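Local coordinates for protein catalase (Bacillus pumilus, PDB 4QOL) that breaks hydrogen peroxide down to water and oxygen at a buried heme and also shows peroxidase-like reactivity toward phenolic substrates, at residues Met73-Arg78 against Trp204-Tyr208; Leu227-Glu231 against Lys442-Ala446; Asn366-Asp370 against Ile382-Pro386. All blocks are in the same frame, centred on the assembly; numbering follows the deposited sequence.

Interaction 1. Residues Met73-Arg78 against Trp204-Tyr208; sequences MEKHTR and WVNKY
Trp-204 lies on strand 202-205 of the antiparallel catalase beta-barrel, and its indole is met by the loop between strands 60-69 and 88-96. Thr-77 CG2 sits over one face of the six-membered ring in a CH-pi contact, 3.7 Å from the ring centroid and 12° off its normal. Met-73 SD makes a Met-aromatic contact at the ring's edge, 3.8 Å from Trp-204 CZ3, and His-76 CB also lies near the ring plane. A broad, flat side chain suits this place, since it offers both face and rim, while its NE1 is hydrogen-bonded to Tyr-216 OH. Val-205 turns its side chain from the loop and contributes its backbone: Arg-78 N donates to Val-205 O at 3.0 Å. At Asn-206 the strand has ended, and the amide serves both backbones. With chi1 at 75° it stays close to its own main chain, where OD1 accepts from Tyr-208 N to form an Asx turn. Asn-206 ND2 gives Lys-75 O a nearly straight 3.0 Å bond (175°), within its amide plane but well above the carbonyl plane. Lys-207 N reaches Glu-74 O through a water that lies 2.8 Å from each.

Interaction 2. Residues Leu227-Glu231 against Lys442-Ala446; sequences LSMEE and KNLTA
Lys-442 NZ and the carboxylate of Glu-230 form a salt bridge between helix 434-448 and the first turn of helix 229-236. The ammonium lies 2.8 Å from Glu-230 OE2, on that oxygen's syn lone pair, and makes a weak bond to Glu-230 OE1, so that it faces both oxygens. Long, flexible side chains suit this surface position: the lysine chain runs extended and bends at its last torsion (chi4 -76°), bringing NZ round to the acid. The start of helix 229-236 is closed by a capping box, in which Ser-228 OG accepts from Glu-231 N at 3.0 Å and Glu-231 OE1 accepts from Ser-228 N at 2.9 Å. The next amide, Met-229 N, instead donates to a water, and that water donates to Asn-443 OD1. Asparagine fits here because its two ends do different work: OD1 receives the water, whereas ND2 binds Phe-182 O and Asp-184 OD1. Met-229 runs antiparallel to this side chain, its CG 3.4 Å from Asn-443 OD1, and its CE ends 4.0 Å from Ala-446 CB, a methyl small enough for the thioether to come close to the helix. The contact thus joins helix 229-236 to the C-terminal helical region, where Leu-444 and Thr-445 of helix 434-448 pack on helix 468-478.

Interaction 3. Residues Asn366-Asp370 against Ile382-Pro386; sequences NNQQD and INYEP
Asn-367 lays its amide against the backbone of Asn-383 and Tyr-384, while Gln-369 and Asn-383 meet amide to amide. The latter two side chains cross, with their amide planes 59° apart. Asn-383 ND2 donates to Gln-369 OE1 at 2.9 Å with an N-H...O angle of 156°; the acceptor lies close to the donor's amide plane, but the donor stands above the carbonyl plane of Gln-369. Beyond CG the Gln-369 chain is straight, which carries its amide across to the shorter asparagine. Asn-367 CB lies 3.3 Å from Asn-383 O. Its OD1 approaches Glu-385 CB at 3.7 Å, and its amide is nearly parallel to the carboxylate of Glu-385, which turns away to Gln-21 and Asn-20 of the third subunit. A short amide suits this tight place: it can lie along a main chain while ND2 donates to a water at 2.7 Å. Asn-366 OD1 accepts from Gln-368 N in an Asx turn. Tyr-384 N is buried here without a partner. Both segments belong to the catalase wrapping segment, the long coil between helix 331-348 and strand 411-412 that threads between subunits: His-148 of the second subunit, on helix 143-150, binds Asn-383 O, Asp-166 on its helix 161-169 binds Tyr-384 OH, and Asn-12 of the third subunit holds Asn-366 and Gln-368.

Overall arrangement
Interactions 1 and 2 lie on opposite sides of the chain's centre, their centres 44 Å apart. Interaction 1 is closed by residue 208, before interaction 2 opens at 227; interaction 3 falls wholly between the two segments of interaction 2. The first fixes a loop to the rim of the antiparallel barrel, the second ties residues 227-231 to the C-terminal helices, and the third shapes the long excursion after helix 331-348. Interaction 3 lies 32 Å from interaction 1 and 56 Å from interaction 2, centre to centre, and none of the three touch. Interactions 1 and 2 thus join parts within one subunit, whereas interaction 3 lies where three subunits of the tetramer meet.

Interaction 1. Residues Met73-Arg78 against Trp204-Tyr208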
loop_
_atom_site.group_PDB
_atom_site.type_symbol
_atom_site.label_atom_id
_atom_site.label_comp_id
_atom_site.label_asym_id
_atom_site.label_seq_id
_atom_site.Cartn_x
_atom_site.Cartn_y
_atom_site.Cartn_z
ATOM N N MET A 73 -30.188 32.185 0.084
ATOM C CA MET A 73 -29.664 32.348 -1.269
ATOM C C MET A 73 -30.541 31.635 -2.261
ATOM O O MET A 73 -30.145 31.389 -3.384
ATOM C CB MET A 73 -28.196 31.826 -1.324
ATOM C CG MET A 73 -27.189 32.726 -0.654
ATOM S SD MET A 73 -26.965 34.264 -1.575
ATOM C CE MET A 73 -27.355 35.396 -0.254
ATOM N N GLU A 74 -31.738 31.235 -1.828
ATOM C CA GLU A 74 -32.598 30.399 -2.667
ATOM C C GLU A 74 -32.944 31.023 -4.018
ATOM O O GLU A 74 -33.366 30.325 -4.932
ATOM C CB GLU A 74 -33.866 29.991 -1.905
ATOM C CG GLU A 74 -34.945 31.065 -1.857
ATOM C CD GLU A 74 -34.530 32.280 -0.983
ATOM O OE1 GLU A 74 -33.618 32.117 -0.142
ATOM O OE2 GLU A 74 -35.100 33.386 -1.085
ATOM N N LYS A 75 -32.859 32.340 -4.141
ATOM C CA LYS A 75 -33.149 32.970 -5.444
ATOM C C LYS A 75 -32.141 32.527 -6.475
ATOM O O LYS A 75 -32.419 32.504 -7.677
ATOM C CB LYS A 75 -33.088 34.511 -5.317
ATOM C CG LYS A 75 -34.254 35.175 -4.591
ATOM C CD LYS A 75 -34.092 36.693 -4.579
ATOM C CE LYS A 75 -35.394 37.418 -4.223
ATOM N NZ LYS A 75 -36.192 36.853 -3.093
ATOM N N HIS A 76 -30.929 32.163 -5.994
ATOM C CA HIS A 76 -29.787 31.909 -6.866
ATOM C C HIS A 76 -29.225 30.506 -6.816
ATOM O O HIS A 76 -28.693 30.063 -7.786
ATOM C CB HIS A 76 -28.641 32.848 -6.545
ATOM C CG HIS A 76 -29.046 34.268 -6.420
ATOM N ND1 HIS A 76 -29.564 34.976 -7.478
ATOM C CD2 HIS A 76 -29.006 35.118 -5.368
ATOM C CE1 HIS A 76 -29.846 36.204 -7.075
ATOM N NE2 HIS A 76 -29.502 36.317 -5.803
ATOM N N THR A 77 -29.467 29.798 -5.727
ATOM C CA THR A 77 -29.087 28.390 -5.636
ATOM C C THR A 77 -30.024 27.589 -4.774
ATOM O O THR A 77 -30.504 28.063 -3.763
ATOM C CB THR A 77 -27.660 28.248 -5.037
ATOM O OG1 THR A 77 -27.318 26.851 -4.944
ATOM C CG2 THR A 77 -27.516 28.944 -3.702
ATOM N N ARG A 78 -30.287 26.363 -5.215
ATOM C CA ARG A 78 -31.125 25.432 -4.475
ATOM C C ARG A 78 -30.350 24.724 -3.364
ATOM O O ARG A 78 -30.893 23.846 -2.712
ATOM C CB ARG A 78 -31.798 24.375 -5.405
ATOM C CG ARG A 78 -30.852 23.358 -6.088
ATOM C CD ARG A 78 -31.543 22.317 -6.999
ATOM N NE ARG A 78 -31.975 21.191 -6.180
ATOM C CZ ARG A 78 -32.191 19.942 -6.584
ATOM N NH1 ARG A 78 -31.984 19.570 -7.834
ATOM N NH2 ARG A 78 -32.596 19.041 -5.680
ATOM N N TRP A 204 -24.058 28.470 -9.824
ATOM C CA TRP A 204 -25.152 28.306 -8.887
ATOM C C TRP A 204 -26.399 28.093 -9.702
ATOM O O TRP A 204 -26.643 28.823 -10.656
ATOM C CB TRP A 204 -25.264 29.527 -7.995
ATOM C CG TRP A 204 -24.530 29.442 -6.742
ATOM C CD1 TRP A 204 -23.547 28.492 -6.347
ATOM C CD2 TRP A 204 -24.652 30.338 -5.652
ATOM N NE1 TRP A 204 -23.115 28.775 -5.080
ATOM C CE2 TRP A 204 -23.741 29.911 -4.634
ATOM C CE3 TRP A 204 -25.425 31.432 -5.405
ATOM C CZ2 TRP A 204 -23.677 30.515 -3.415
ATOM C CZ3 TRP A 204 -25.249 32.122 -4.199
ATOM C CH2 TRP A 204 -24.396 31.639 -3.226
ATOM N N VAL A 205 -27.164 27.060 -9.371
ATOM C CA VAL A 205 -28.331 26.700 -10.104
ATOM C C VAL A 205 -29.483 26.708 -9.103
ATOM O O VAL A 205 -29.441 25.998 -8.116
ATOM C CB VAL A 205 -28.233 25.303 -10.774
ATOM C CG1 VAL A 205 -29.461 25.085 -11.664
ATOM C CG2 VAL A 205 -26.942 25.197 -11.579
ATOM N N ASN A 206 -30.541 27.459 -9.425
ATOM C CA ASN A 206 -31.740 27.525 -8.537
ATOM C C ASN A 206 -32.860 26.476 -8.857
ATOM O O ASN A 206 -32.720 25.653 -9.750
ATOM C CB ASN A 206 -32.279 28.950 -8.485
ATOM C CG ASN A 206 -33.032 29.385 -9.762
ATOM O OD1 ASN A 206 -33.315 28.610 -10.660
ATOM N ND2 ASN A 206 -33.295 30.662 -9.836
ATOM N N LYS A 207 -33.938 26.501 -8.088
ATOM C CA LYS A 207 -34.973 25.478 -8.253
ATOM C C LYS A 207 -35.676 25.553 -9.624
ATOM O O LYS A 207 -36.356 24.632 -10.001
ATOM C CB LYS A 207 -36.044 25.596 -7.139
ATOM C CG LYS A 207 -36.947 26.816 -7.240
ATOM C CD LYS A 207 -37.774 26.985 -5.962
ATOM C CE LYS A 207 -38.703 28.161 -5.962
ATOM N NZ LYS A 207 -39.750 28.224 -4.874
ATOM N N TYR A 208 -35.550 26.679 -10.312
ATOM C CA TYR A 208 -36.154 26.814 -11.663
ATOM C C TYR A 208 -35.161 26.385 -12.745
ATOM O O TYR A 208 -35.479 26.446 -13.926
ATOM C CB TYR A 208 -36.557 28.254 -11.898
ATOM C CG TYR A 208 -37.578 28.753 -10.907
ATOM C CD1 TYR A 208 -38.850 28.213 -10.887
ATOM C CD2 TYR A 208 -37.261 29.722 -9.967
ATOM C CE1 TYR A 208 -39.793 28.685 -9.984
ATOM C CE2 TYR A 208 -38.200 30.181 -9.039
ATOM C CZ TYR A 208 -39.467 29.658 -9.059
ATOM O OH TYR A 208 -40.420 30.086 -8.161
HETATM O O HOH W 1 -33.562 27.555 -5.477
#

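Interaction 2. Residues Leu227-Glu231 against Lys442-Ala446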
loop_
_atom_site.group_PDB
_atom_site.type_symbol
_atom_site.label_atom_id
_atom_site.label_comp_id
_atom_site.label_asym_id
_atom_site.label_seq_id
_atom_site.Cartn_x
_atom_site.Cartn_y
_atom_site.Cartn_z
ATOM N N LEU A 227 2.960 39.802 7.216
ATOM C CA LEU A 227 4.329 39.954 7.708
ATOM C C LEU A 227 5.277 40.395 6.612
ATOM O O LEU A 227 5.284 39.834 5.502
ATOM C CB LEU A 227 4.896 38.645 8.306
ATOM C CG LEU A 227 4.017 37.943 9.342
ATOM C CD1 LEU A 227 4.590 36.603 9.761
ATOM C CD2 LEU A 227 3.805 38.822 10.557
ATOM N N SER A 228 6.126 41.394 6.950
ATOM C CA SER A 228 7.280 41.703 6.093
ATOM C C SER A 228 8.281 40.554 6.134
ATOM O O SER A 228 8.213 39.701 7.007
ATOM C CB SER A 228 7.965 42.999 6.561
ATOM O OG SER A 228 8.579 42.763 7.839
ATOM N N MET A 229 9.237 40.544 5.211
ATOM C CA MET A 229 10.279 39.545 5.273
ATOM C C MET A 229 10.953 39.545 6.623
ATOM O O MET A 229 11.266 38.482 7.160
ATOM C CB MET A 229 11.284 39.695 4.136
ATOM C CG MET A 229 10.688 39.453 2.752
ATOM S SD MET A 229 11.882 39.556 1.394
ATOM C CE MET A 229 13.186 38.468 1.880
ATOM N N GLU A 230 11.292 40.738 7.126
ATOM C CA GLU A 230 12.020 40.831 8.406
ATOM C C GLU A 230 11.144 40.439 9.613
ATOM O O GLU A 230 11.610 39.744 10.487
ATOM C CB GLU A 230 12.683 42.207 8.598
ATOM C CG GLU A 230 12.145 43.349 7.783
ATOM C CD GLU A 230 12.350 43.249 6.260
ATOM O OE1 GLU A 230 11.332 43.459 5.582
ATOM O OE2 GLU A 230 13.482 42.995 5.738
ATOM N N GLU A 231 9.874 40.783 9.602
ATOM C CA GLU A 231 8.930 40.280 10.639
ATOM C C GLU A 231 8.774 38.757 10.612
ATOM O O GLU A 231 8.858 38.064 11.667
ATOM C CB GLU A 231 7.558 40.895 10.506
ATOM C CG GLU A 231 7.575 42.368 10.840
ATOM C CD GLU A 231 6.367 43.142 10.395
ATOM O OE1 GLU A 231 5.564 42.693 9.535
ATOM O OE2 GLU A 231 6.255 44.269 10.932
ATOM N N LYS A 442 10.683 45.362 -3.141
ATOM C CA LYS A 442 11.692 44.802 -2.226
ATOM C C LYS A 442 11.651 43.252 -2.209
ATOM O O LYS A 442 12.655 42.583 -2.285
ATOM C CB LYS A 442 11.379 45.339 -0.828
ATOM C CG LYS A 442 12.237 44.768 0.291
ATOM C CD LYS A 442 11.663 45.174 1.640
ATOM C CE LYS A 442 12.710 45.005 2.737
ATOM N NZ LYS A 442 12.895 43.572 3.112
ATOM N N ASN A 443 10.427 42.703 -2.124
ATOM C CA ASN A 443 10.262 41.226 -2.007
ATOM C C ASN A 443 10.618 40.529 -3.312
ATOM O O ASN A 443 11.319 39.528 -3.330
ATOM C CB ASN A 443 8.827 40.904 -1.649
ATOM C CG ASN A 443 8.427 41.396 -0.280
ATOM O OD1 ASN A 443 9.271 41.623 0.585
ATOM N ND2 ASN A 443 7.106 41.496 -0.048
ATOM N N LEU A 444 10.230 41.152 -4.431
ATOM C CA LEU A 444 10.628 40.652 -5.758
ATOM C C LEU A 444 12.107 40.721 -5.991
ATOM O O LEU A 444 12.709 39.803 -6.495
ATOM C CB LEU A 444 9.900 41.393 -6.877
ATOM C CG LEU A 444 8.417 41.063 -7.066
ATOM C CD1 LEU A 444 7.810 42.081 -8.000
ATOM C CD2 LEU A 444 8.188 39.661 -7.625
ATOM N N THR A 445 12.720 41.844 -5.598
ATOM C CA THR A 445 14.156 42.008 -5.800
ATOM C C THR A 445 14.956 40.959 -5.043
ATOM O O THR A 445 15.910 40.356 -5.579
ATOM C CB THR A 445 14.589 43.464 -5.375
ATOM O OG1 THR A 445 13.907 44.433 -6.194
ATOM C CG2 THR A 445 16.065 43.643 -5.456
ATOM N N ALA A 446 14.587 40.718 -3.806
ATOM C CA ALA A 446 15.282 39.734 -2.992
ATOM C C ALA A 446 15.191 38.336 -3.600
ATOM O O ALA A 446 16.086 37.534 -3.454
ATOM C CB ALA A 446 14.741 39.722 -1.576
HETATM O O HOH W 2 8.476 42.692 3.153
#

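Interaction 3. Residues Asn366-Asp370 against Ile382-Pro386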
loop_
_atom_site.group_PDB
_atom_site.type_symbol
_atom_site.label_atom_id
_atom_site.label_comp_id
_atom_site.label_asym_id
_atom_site.label_seq_id
_atom_site.Cartn_x
_atom_site.Cartn_y
_atom_site.Cartn_z
ATOM N N ASN A 366 -25.118 2.819 -1.177
ATOM C CA ASN A 366 -24.787 2.471 -2.552
ATOM C C ASN A 366 -24.300 1.058 -2.697
ATOM O O ASN A 366 -24.362 0.280 -1.770
ATOM C CB ASN A 366 -23.877 3.568 -3.175
ATOM C CG ASN A 366 -22.551 3.670 -2.525
ATOM O OD1 ASN A 366 -21.928 2.646 -2.208
ATOM N ND2 ASN A 366 -22.112 4.888 -2.337
ATOM N N ASN A 367 -23.922 0.681 -3.910
ATOM C CA ASN A 367 -23.526 -0.694 -4.189
ATOM C C ASN A 367 -22.015 -0.923 -4.228
ATOM O O ASN A 367 -21.593 -1.967 -4.738
ATOM C CB ASN A 367 -24.195 -1.134 -5.473
ATOM C CG ASN A 367 -25.729 -1.198 -5.289
ATOM O OD1 ASN A 367 -26.554 -0.570 -6.050
ATOM N ND2 ASN A 367 -26.138 -1.902 -4.269
ATOM N N GLN A 368 -21.268 0.060 -3.760
ATOM C CA GLN A 368 -19.809 -0.125 -3.657
ATOM C C GLN A 368 -19.547 -1.164 -2.604
ATOM O O GLN A 368 -20.362 -1.389 -1.693
ATOM C CB GLN A 368 -19.151 1.200 -3.313
ATOM C CG GLN A 368 -19.412 2.274 -4.404
ATOM C CD GLN A 368 -18.700 3.575 -4.121
ATOM O OE1 GLN A 368 -17.689 3.587 -3.373
ATOM N NE2 GLN A 368 -19.273 4.679 -4.617
ATOM N N GLN A 369 -18.385 -1.778 -2.672
ATOM C CA GLN A 369 -18.051 -2.784 -1.709
ATOM C C GLN A 369 -16.543 -2.950 -1.557
ATOM O O GLN A 369 -15.784 -2.647 -2.433
ATOM C CB GLN A 369 -18.649 -4.148 -2.036
ATOM C CG GLN A 369 -18.037 -4.734 -3.261
ATOM C CD GLN A 369 -18.667 -6.049 -3.624
ATOM O OE1 GLN A 369 -19.706 -6.447 -3.050
ATOM N NE2 GLN A 369 -18.001 -6.774 -4.473
ATOM N N ASP A 370 -16.185 -3.521 -0.415
ATOM C CA ASP A 370 -14.868 -4.118 -0.186
ATOM C C ASP A 370 -13.758 -3.029 -0.179
ATOM O O ASP A 370 -13.991 -1.869 0.249
ATOM C CB ASP A 370 -14.519 -5.199 -1.259
ATOM C CG ASP A 370 -15.512 -6.382 -1.297
ATOM O OD1 ASP A 370 -16.415 -6.398 -0.447
ATOM O OD2 ASP A 370 -15.336 -7.279 -2.178
ATOM N N ILE A 382 -27.471 -7.897 -2.267
ATOM C CA ILE A 382 -27.763 -7.090 -3.471
ATOM C C ILE A 382 -26.788 -5.911 -3.473
ATOM O O ILE A 382 -26.867 -4.976 -2.657
ATOM C CB ILE A 382 -29.243 -6.604 -3.512
ATOM C CG1 ILE A 382 -30.208 -7.753 -3.274
ATOM C CG2 ILE A 382 -29.579 -5.916 -4.834
ATOM C CD1 ILE A 382 -30.030 -8.895 -4.216
ATOM N N ASN A 383 -25.869 -5.989 -4.426
ATOM C CA ASN A 383 -24.857 -4.969 -4.615
ATOM C C ASN A 383 -24.757 -4.510 -6.050
ATOM O O ASN A 383 -23.700 -4.219 -6.570
ATOM C CB ASN A 383 -23.510 -5.573 -4.127
ATOM C CG ASN A 383 -23.110 -6.796 -4.903
ATOM O OD1 ASN A 383 -23.808 -7.261 -5.724
ATOM N ND2 ASN A 383 -21.928 -7.347 -4.600
ATOM N N TYR A 384 -25.912 -4.544 -6.713
ATOM C CA TYR A 384 -26.010 -4.269 -8.155
ATOM C C TYR A 384 -27.368 -3.575 -8.379
ATOM O O TYR A 384 -28.330 -3.821 -7.659
ATOM C CB TYR A 384 -25.849 -5.541 -9.024
ATOM C CG TYR A 384 -27.009 -6.522 -8.828
ATOM C CD1 TYR A 384 -28.172 -6.366 -9.534
ATOM C CD2 TYR A 384 -26.918 -7.530 -7.874
ATOM C CE1 TYR A 384 -29.220 -7.233 -9.290
ATOM C CE2 TYR A 384 -27.945 -8.407 -7.624
ATOM C CZ TYR A 384 -29.133 -8.219 -8.342
ATOM O OH TYR A 384 -30.205 -9.066 -8.092
ATOM N N GLU A 385 -27.398 -2.673 -9.331
ATOM C CA GLU A 385 -28.609 -1.951 -9.746
ATOM C C GLU A 385 -28.470 -1.796 -11.240
ATOM O O GLU A 385 -27.423 -1.411 -11.722
ATOM C CB GLU A 385 -28.635 -0.561 -9.075
ATOM C CG GLU A 385 -29.935 0.246 -9.128
ATOM C CD GLU A 385 -30.210 0.936 -10.436
ATOM O OE1 GLU A 385 -31.445 1.017 -10.806
ATOM O OE2 GLU A 385 -29.277 1.423 -11.106
ATOM N N PRO A 386 -29.558 -1.978 -11.988
ATOM C CA PRO A 386 -30.957 -2.253 -11.516
ATOM C C PRO A 386 -31.162 -3.637 -10.887
ATOM O O PRO A 386 -30.422 -4.581 -11.190
ATOM C CB PRO A 386 -31.751 -2.130 -12.791
ATOM C CG PRO A 386 -30.838 -2.518 -13.846
ATOM C CD PRO A 386 -29.518 -1.879 -13.468
HETATM O O HOH W 3 -26.152 -2.177 -1.596
HETATM O O HOH W 4 -28.777 -2.398 -3.850
#